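Local coordinates for putative lipoprotein (Parabacteroides distasonis ATCC 8503, PDB 3JX8), which probably acts as a surface-attached adhesin or lipid-binding lipoprotein, built from a repetitive beta-rich domain of the auto-transporter adhesin head GIN family, at the interface of chains A and B. Residues are numbered along the deposited sequence; one frame, centred on the assembly and turned at random. Chains: chain A/B, Putative lipoprotein.

Contacts 1 and 2 are two patches of one two-fold symmetric interface between chains A and B, with their C-alpha centres about 22 Å apart. They share no residue. Contact 1 sets the loop A:Phe77 to A:Asn79 against strand 235-241 of chain B, and it is polar at its core. Contact 2 lies near the two-fold axis, where the ends of strands 140-146, 160-166, 180-185 and 200-205 meet through alanine methyls. Symmetry repeats contact 1 on the other side of the axis, so the central patch is flanked by two such loops. This pairing may or may not be the form found in the cell.

Contact 1: the interface of chains A and B. Residues chain A 77-79; chain B 238, 240.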
loop_
_atom_site.group_PDB
_atom_site.type_symbol
_atom_site.label_atom_id
_atom_site.label_comp_id
_atom_site.label_asym_id
_atom_site.label_seq_id
_atom_site.Cartn_x
_atom_site.Cartn_y
_atom_site.Cartn_z
ATOM N N PHE A 77 24.742 2.341 -16.439
ATOM C CA PHE A 77 23.642 1.861 -17.269
ATOM C C PHE A 77 22.261 2.273 -16.770
ATOM O O PHE A 77 21.300 1.583 -16.987
ATOM C CB PHE A 77 23.757 0.338 -17.411
ATOM C CG PHE A 77 25.201 -0.146 -17.613
ATOM C CD1 PHE A 77 26.106 0.585 -18.379
ATOM C CD2 PHE A 77 25.642 -1.323 -17.049
ATOM C CE1 PHE A 77 27.442 0.139 -18.553
ATOM C CE2 PHE A 77 26.950 -1.790 -17.249
ATOM C CZ PHE A 77 27.848 -1.072 -17.986
ATOM N N ASN A 78 22.168 3.391 -16.081
ATOM C CA ASN A 78 20.929 3.799 -15.424
ATOM C C ASN A 78 20.368 2.786 -14.425
ATOM O O ASN A 78 19.173 2.818 -14.145
ATOM C CB ASN A 78 19.838 4.217 -16.461
ATOM C CG ASN A 78 20.321 5.333 -17.418
ATOM O OD1 ASN A 78 21.064 6.236 -17.009
ATOM N ND2 ASN A 78 19.900 5.264 -18.692
ATOM N N ASN A 79 21.222 1.941 -13.853
ATOM C CA ASN A 79 20.809 1.039 -12.778
ATOM C C ASN A 79 20.753 1.699 -11.401
ATOM O O ASN A 79 20.188 1.123 -10.445
ATOM C CB ASN A 79 21.727 -0.172 -12.733
ATOM C CG ASN A 79 21.543 -1.077 -13.946
ATOM O OD1 ASN A 79 20.483 -1.102 -14.565
ATOM N ND2 ASN A 79 22.574 -1.800 -14.296
ATOM N N LYS B 238 13.821 -0.332 -17.971
ATOM C CA LYS B 238 14.191 0.195 -16.672
ATOM C C LYS B 238 13.535 1.546 -16.411
ATOM O O LYS B 238 13.501 2.418 -17.282
ATOM C CB LYS B 238 15.692 0.384 -16.594
ATOM C CG LYS B 238 16.522 -0.839 -16.840
ATOM C CD LYS B 238 18.004 -0.462 -16.801
ATOM C CE LYS B 238 18.931 -1.566 -17.213
ATOM N NZ LYS B 238 20.290 -1.034 -17.431
ATOM N N ILE B 240 13.629 4.102 -12.920
ATOM C CA ILE B 240 13.878 4.421 -11.514
ATOM C C ILE B 240 13.647 5.923 -11.279
ATOM O O ILE B 240 14.261 6.760 -11.943
ATOM C CB ILE B 240 15.301 4.051 -11.090
ATOM C CG1 ILE B 240 15.599 2.580 -11.431
ATOM C CG2 ILE B 240 15.506 4.315 -9.575
ATOM C CD1 ILE B 240 17.111 2.172 -11.147
#
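The side-chain amide of A:Asn79 receives B:Lys238 from above its plane. In this head GIN family protein, the contact joins a loop of chain A to strand 235-241 of chain B. The amine NZ of B:Lys238 is 2.9 Å from OD1 of A:Asn79. It stands 36° out of the carbonyl plane, so the hydrogen bond does not follow a lone pair. The lysine's CD lies 3.4 Å from the same OD1, so the end of the aliphatic chain also passes close to this oxygen.

The second flat group is the backbone carbonyl of A:Phe77. NZ of B:Lys238 donates to its O at 2.8 Å, and the C=O...N angle is 147°. The donor is only slightly tilted from the carbonyl plane, unlike at the A:Asn79 amide. The amine thus bridges a main-chain and a side-chain oxygen of one loop. The lysine chain is extended beyond CG and spans the gap between the chains. A:Phe77 has its CG beside the backbone N (chi1 -41°). Its ring points away from the lysine, and CB is the side-chain atom near NZ, at 3.7 Å.

Towards the backbone end of A:Asn79, the methyl CD1 of B:Ile240 meets its O at 3.3 Å. The same methyl is 3.7 Å from the backbone O of A:Asn78. A:Phe77 and A:Asn78 both have positive phi, which curls the loop so that its carbonyls face chain B.

Contact 2: the interface of chains A and B. Residues chain A 146, 166-167, 185; chain B 166, 185-186, 205.
A:Ala166 and B:Ala185 meet methyl to methyl, CB to CB at 4.0 Å, but the two side chains do not oppose each other. The CA-CB bond of A:Ala166 points almost straight at the partner methyl. The CA-CB bond of B:Ala185 runs across that line, about 104° from the first. One methyl therefore comes end-on and the other takes it on its flank.

The same pose occurs in the neighbouring pairs. A:Ala146 directs its methyl at the flank of the B:Ala205 methyl, with CB and CB 3.9 Å apart. In the third pair the roles pass to the other chain. B:Ala166 now points end-on, and A:Ala185 presents its flank, CB to CB at 4.1 Å. This exchange follows from the two-fold axis, which runs between the 166-185 pair and its twin. The end-on methyl of A:Ala166 also lies 4.2 Å from the backbone O of B:Ala185.

The three pairs make a short ladder of apolar contacts at van der Waals distance. Within chain A the rungs also touch, with CB of A:Ala146 4.0 Å from CB of A:Ala166. Small side chains let the two backbones come close here.

At one margin, A:Ser167 reaches over B:Gly186. Its hydroxyl OG is turned opposite the backbone N (chi1 -154°) and sits 4.1 Å from the glycine CA. The glycine has no side chain to hold it off. This is a loose contact.

Each alanine is the last residue of its strand: 140-146, 160-166, 180-185 or 200-205. They recur about every twenty residues, in short Ala-Gly-Ser-Gly or Ala-Ser-Ser-Gly segments. The segments stack at successive strand ends, forming the edge of the repetitive beta fold that faces its copy near the middle of the dimer.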
loop_
_atom_site.group_PDB
_atom_site.type_symbol
_atom_site.label_atom_id
_atom_site.label_comp_id
_atom_site.label_asym_id
_atom_site.label_seq_id
_atom_site.Cartn_x
_atom_site.Cartn_y
_atom_site.Cartn_z
ATOM N N ALA A 146 3.562 6.987 -0.413
ATOM C CA ALA A 146 4.061 5.673 -0.055
ATOM C C ALA A 146 5.358 5.909 0.691
ATOM O O ALA A 146 6.379 6.363 0.116
ATOM C CB ALA A 146 4.265 4.781 -1.297
ATOM N N ALA A 166 0.126 4.625 1.579
ATOM C CA ALA A 166 0.687 3.270 1.701
ATOM C C ALA A 166 1.811 3.379 2.706
ATOM O O ALA A 166 2.573 4.361 2.711
ATOM C CB ALA A 166 1.200 2.714 0.346
ATOM N N SER A 167 1.923 2.367 3.555
ATOM C CA SER A 167 2.990 2.264 4.542
ATOM C C SER A 167 2.697 3.064 5.806
ATOM O O SER A 167 1.538 3.185 6.200
ATOM C CB SER A 167 4.375 2.580 3.941
ATOM O OG SER A 167 5.408 1.924 4.680
ATOM N N ALA A 185 -3.353 1.909 3.434
ATOM C CA ALA A 185 -2.915 0.525 3.267
ATOM C C ALA A 185 -1.585 0.390 3.990
ATOM O O ALA A 185 -0.515 0.603 3.403
ATOM C CB ALA A 185 -2.777 0.167 1.788
ATOM N N ALA B 166 1.322 -4.708 0.184
ATOM C CA ALA B 166 1.354 -3.415 0.872
ATOM C C ALA B 166 1.883 -3.682 2.269
ATOM O O ALA B 166 1.602 -4.730 2.881
ATOM C CB ALA B 166 -0.042 -2.739 0.918
ATOM N N ALA B 185 4.260 -1.954 -2.233
ATOM C CA ALA B 185 4.045 -0.565 -1.819
ATOM C C ALA B 185 4.341 -0.540 -0.339
ATOM O O ALA B 185 3.475 -0.777 0.493
ATOM C CB ALA B 185 2.607 -0.069 -2.127
ATOM N N GLY B 186 5.579 -0.257 0.000
ATOM C CA GLY B 186 6.005 -0.394 1.385
ATOM C C GLY B 186 7.397 -0.931 1.457
ATOM O O GLY B 186 8.144 -0.884 0.469
ATOM N N ALA B 205 6.951 0.880 -4.945
ATOM C CA ALA B 205 6.751 2.193 -4.357
ATOM C C ALA B 205 7.376 2.186 -2.938
ATOM O O ALA B 205 7.049 1.346 -2.105
ATOM C CB ALA B 205 5.236 2.572 -4.305
#